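Local coordinates for 5-nitroimidazole antibiotic resistance protein (Bacteroides thetaiotaomicron, PDB 2FG9) that probably acts as a flavin-dependent oxidoreductase, binding FAD in a fold of the pyridoxamine 5'-phosphate oxidase family and perhaps conferring resistance to 5-nitroimidazole antibiotics, at residues G60-D64 with T65-H69. Sequence-based numbering, arbitrary orientation.
Sequences GYEND and TLYLH. With FAD (flavin-adenine dinucleotide), chain C.
Tyr61 and Leu66 face each other as a non-hydrogen-bonded antiparallel pair, and Leu66 brings CD2 to the edge of the tyrosine ring, 3.7 Å from Tyr61 CD1. The trans chi1 of Tyr61 (178°) swings the ring across the strand pair, bringing CD1 3.4 Å from Thr65 O, while its hydroxyl is hydrogen-bonded to Glu32; an apolar ring edge with a polar end suits this partly exposed place. Leu66, wholly apolar, continues inward onto Ile88 and Phe90. On the other face the broad ring of Tyr67 packs against helix 126-138 at Ala132 and Ile135, and its backbone pairs with Gly60 through two hydrogen bonds, Gly60 N to Tyr67 O and Tyr67 N to Gly60 O, each 3.0 Å. At the turn, Asn63 and Asp64 take left-handed backbone angles, which both tolerate well. Thr65 OG1 donates to Asn63 O at 2.7 Å, arriving from above the carbonyl plane and tying the loop to the returning strand. Asp64 OD1 forms a salt bridge with Lys28. Farther along, the backbone O of His69 accepts a hydrogen bond from FAD N3 (2.6 Å, 164°); Ser113 and Thr166 of the second subunit also bind the flavin. This is a β-hairpin with a two-residue type I' turn, whose second strand leads to the intersubunit flavin site.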
loop_
_atom_site.group_PDB
_atom_site.type_symbol
_atom_site.label_atom_id
_atom_site.label_comp_id
_atom_site.label_asym_id
_atom_site.label_seq_id
_atom_site.Cartn_x
_atom_site.Cartn_y
_atom_site.Cartn_z
ATOM N N GLY A 60 13.949 -20.003 -10.185
ATOM C CA GLY A 60 13.529 -20.776 -9.084
ATOM C C GLY A 60 14.749 -21.231 -8.334
ATOM O O GLY A 60 15.871 -21.276 -8.860
ATOM N N TYR A 61 14.533 -21.545 -7.070
ATOM C CA TYR A 61 15.599 -22.009 -6.210
ATOM C C TYR A 61 15.073 -23.139 -5.362
ATOM O O TYR A 61 14.074 -22.969 -4.648
ATOM C CB TYR A 61 16.115 -20.888 -5.307
ATOM C CG TYR A 61 17.193 -21.334 -4.342
ATOM C CD1 TYR A 61 18.505 -21.503 -4.757
ATOM C CD2 TYR A 61 16.882 -21.620 -3.029
ATOM C CE1 TYR A 61 19.474 -21.947 -3.873
ATOM C CE2 TYR A 61 17.842 -22.058 -2.138
ATOM C CZ TYR A 61 19.133 -22.225 -2.561
ATOM O OH TYR A 61 20.093 -22.616 -1.658
ATOM N N GLU A 62 15.726 -24.301 -5.453
ATOM C CA GLU A 62 15.587 -25.301 -4.412
ATOM C C GLU A 62 16.830 -26.161 -4.257
ATOM O O GLU A 62 17.541 -26.443 -5.225
ATOM C CB GLU A 62 14.327 -26.133 -4.633
ATOM C CG GLU A 62 14.437 -27.265 -5.616
ATOM C CD GLU A 62 13.221 -28.190 -5.564
ATOM O OE1 GLU A 62 12.087 -27.714 -5.280
ATOM O OE2 GLU A 62 13.418 -29.390 -5.824
ATOM N N ASN A 63 17.110 -26.528 -3.008
ATOM C CA ASN A 63 18.186 -27.479 -2.691
ATOM C C ASN A 63 19.485 -27.089 -3.367
ATOM O O ASN A 63 19.999 -27.831 -4.188
ATOM C CB ASN A 63 17.770 -28.912 -3.082
ATOM C CG ASN A 63 16.595 -29.426 -2.234
ATOM O OD1 ASN A 63 16.501 -29.122 -1.036
ATOM N ND2 ASN A 63 15.694 -30.213 -2.848
ATOM N N ASP A 64 19.954 -25.884 -3.042
ATOM C CA ASP A 64 21.257 -25.315 -3.475
ATOM C C ASP A 64 21.440 -25.255 -4.976
ATOM O O ASP A 64 22.573 -25.290 -5.503
ATOM C CB ASP A 64 22.380 -26.093 -2.845
ATOM C CG ASP A 64 22.173 -26.274 -1.375
ATOM O OD1 ASP A 64 22.320 -25.282 -0.629
ATOM O OD2 ASP A 64 21.814 -27.389 -0.970
ATOM N N THR A 65 20.313 -25.109 -5.660
ATOM C CA THR A 65 20.286 -25.119 -7.103
ATOM C C THR A 65 19.341 -24.055 -7.642
ATOM O O THR A 65 18.196 -23.906 -7.154
ATOM C CB THR A 65 19.868 -26.475 -7.585
ATOM O OG1 THR A 65 20.550 -27.459 -6.807
ATOM C CG2 THR A 65 20.216 -26.663 -9.038
ATOM N N LEU A 66 19.841 -23.298 -8.617
ATOM C CA LEU A 66 19.047 -22.296 -9.307
ATOM C C LEU A 66 18.656 -22.823 -10.671
ATOM O O LEU A 66 19.447 -23.523 -11.316
ATOM C CB LEU A 66 19.845 -20.994 -9.488
ATOM C CG LEU A 66 20.004 -20.174 -8.215
ATOM C CD1 LEU A 66 21.071 -19.117 -8.417
ATOM C CD2 LEU A 66 18.722 -19.535 -7.870
ATOM N N TYR A 67 17.442 -22.471 -11.098
ATOM C CA TYR A 67 16.895 -22.868 -12.387
ATOM C C TYR A 67 16.406 -21.622 -13.106
ATOM O O TYR A 67 15.720 -20.780 -12.520
ATOM C CB TYR A 67 15.720 -23.839 -12.205
ATOM C CG TYR A 67 16.100 -25.100 -11.482
ATOM C CD1 TYR A 67 16.660 -26.178 -12.155
ATOM C CD2 TYR A 67 15.957 -25.180 -10.116
ATOM C CE1 TYR A 67 17.037 -27.352 -11.461
ATOM C CE2 TYR A 67 16.301 -26.313 -9.430
ATOM C CZ TYR A 67 16.854 -27.395 -10.099
ATOM O OH TYR A 67 17.160 -28.493 -9.343
ATOM N N LEU A 68 16.748 -21.531 -14.374
ATOM C CA LEU A 68 16.312 -20.482 -15.229
ATOM C C LEU A 68 15.880 -21.090 -16.545
ATOM O O LEU A 68 16.003 -22.299 -16.759
ATOM C CB LEU A 68 17.425 -19.477 -15.445
ATOM C CG LEU A 68 18.075 -18.952 -14.158
ATOM C CD1 LEU A 68 19.311 -19.685 -13.876
ATOM C CD2 LEU A 68 18.394 -17.462 -14.230
ATOM N N HIS A 69 15.337 -20.249 -17.412
ATOM C CA HIS A 69 14.948 -20.700 -18.725
ATOM C C HIS A 69 15.001 -19.540 -19.667
ATOM O O HIS A 69 14.927 -18.394 -19.229
ATOM C CB HIS A 69 13.561 -21.370 -18.739
ATOM C CG HIS A 69 12.460 -20.510 -18.215
ATOM N ND1 HIS A 69 12.629 -19.175 -17.913
ATOM C CD2 HIS A 69 11.160 -20.787 -17.965
ATOM C CE1 HIS A 69 11.486 -18.675 -17.478
ATOM N NE2 HIS A 69 10.579 -19.634 -17.498
HETATM P PA FAD C . 20.446 -10.744 -26.822
HETATM O O1A FAD C . 21.441 -11.809 -27.247
HETATM O O2A FAD C . 19.219 -10.538 -27.693
HETATM O O5B FAD C . 21.252 -9.353 -26.723
HETATM C C5B FAD C . 20.927 -8.259 -27.545
HETATM C C4B FAD C . 21.418 -6.969 -26.890
HETATM O O4B FAD C . 20.301 -6.241 -26.367
HETATM C C3B FAD C . 22.406 -7.129 -25.726
HETATM O O3B FAD C . 23.762 -7.347 -26.083
HETATM C C2B FAD C . 22.159 -5.821 -24.997
HETATM O O2B FAD C . 22.763 -4.693 -25.619
HETATM C C1B FAD C . 20.636 -5.712 -25.095
HETATM N N9A FAD C . 19.990 -6.408 -23.941
HETATM C C8A FAD C . 19.899 -7.754 -23.708
HETATM N N7A FAD C . 19.274 -7.947 -22.533
HETATM C C5A FAD C . 18.920 -6.749 -21.997
HETATM C C6A FAD C . 18.236 -6.390 -20.796
HETATM N N6A FAD C . 17.326 -7.236 -20.277
HETATM N N1A FAD C . 18.063 -5.046 -20.528
HETATM C C2A FAD C . 18.534 -4.082 -21.426
HETATM N N3A FAD C . 19.202 -4.417 -22.595
HETATM C C4A FAD C . 19.388 -5.752 -22.885
HETATM N N1 FAD C . 14.852 -13.705 -20.319
HETATM C C2 FAD C . 14.923 -15.089 -20.389
HETATM O O2 FAD C . 15.371 -15.656 -21.394
HETATM N N3 FAD C . 14.449 -15.834 -19.332
HETATM C C4 FAD C . 13.927 -15.201 -18.197
HETATM O O4 FAD C . 13.832 -15.873 -17.196
HETATM C C4X FAD C . 13.863 -13.820 -18.124
HETATM N N5 FAD C . 13.356 -13.129 -17.030
HETATM C C5X FAD C . 13.329 -11.708 -17.028
HETATM C C6 FAD C . 12.858 -11.022 -15.947
HETATM C C7 FAD C . 12.858 -9.640 -15.921
HETATM C C7M FAD C . 13.042 -9.131 -14.528
HETATM C C8 FAD C . 13.319 -8.929 -17.008
HETATM C C8M FAD C . 13.539 -7.467 -17.029
HETATM C C9 FAD C . 13.782 -9.593 -18.105
HETATM C C9A FAD C . 13.808 -10.979 -18.103
HETATM N N10 FAD C . 14.331 -11.693 -19.162
HETATM C C10 FAD C . 14.356 -13.075 -19.196
HETATM C "C1'" FAD C . 15.033 -10.991 -20.247
HETATM C "C2'" FAD C . 16.482 -11.409 -20.222
HETATM O "O2'" FAD C . 17.172 -10.296 -19.660
HETATM C "C3'" FAD C . 16.679 -11.789 -21.704
HETATM O "O3'" FAD C . 17.075 -13.132 -21.972
HETATM C "C4'" FAD C . 17.596 -10.808 -22.346
HETATM O "O4'" FAD C . 17.034 -9.494 -22.245
HETATM C "C5'" FAD C . 17.850 -11.406 -23.738
HETATM O "O5'" FAD C . 18.990 -12.198 -23.448
HETATM P P FAD C . 20.222 -12.386 -24.462
HETATM O O1P FAD C . 19.893 -13.649 -25.271
HETATM O O2P FAD C . 21.553 -12.416 -23.755
HETATM O O3P FAD C . 20.005 -11.039 -25.305
#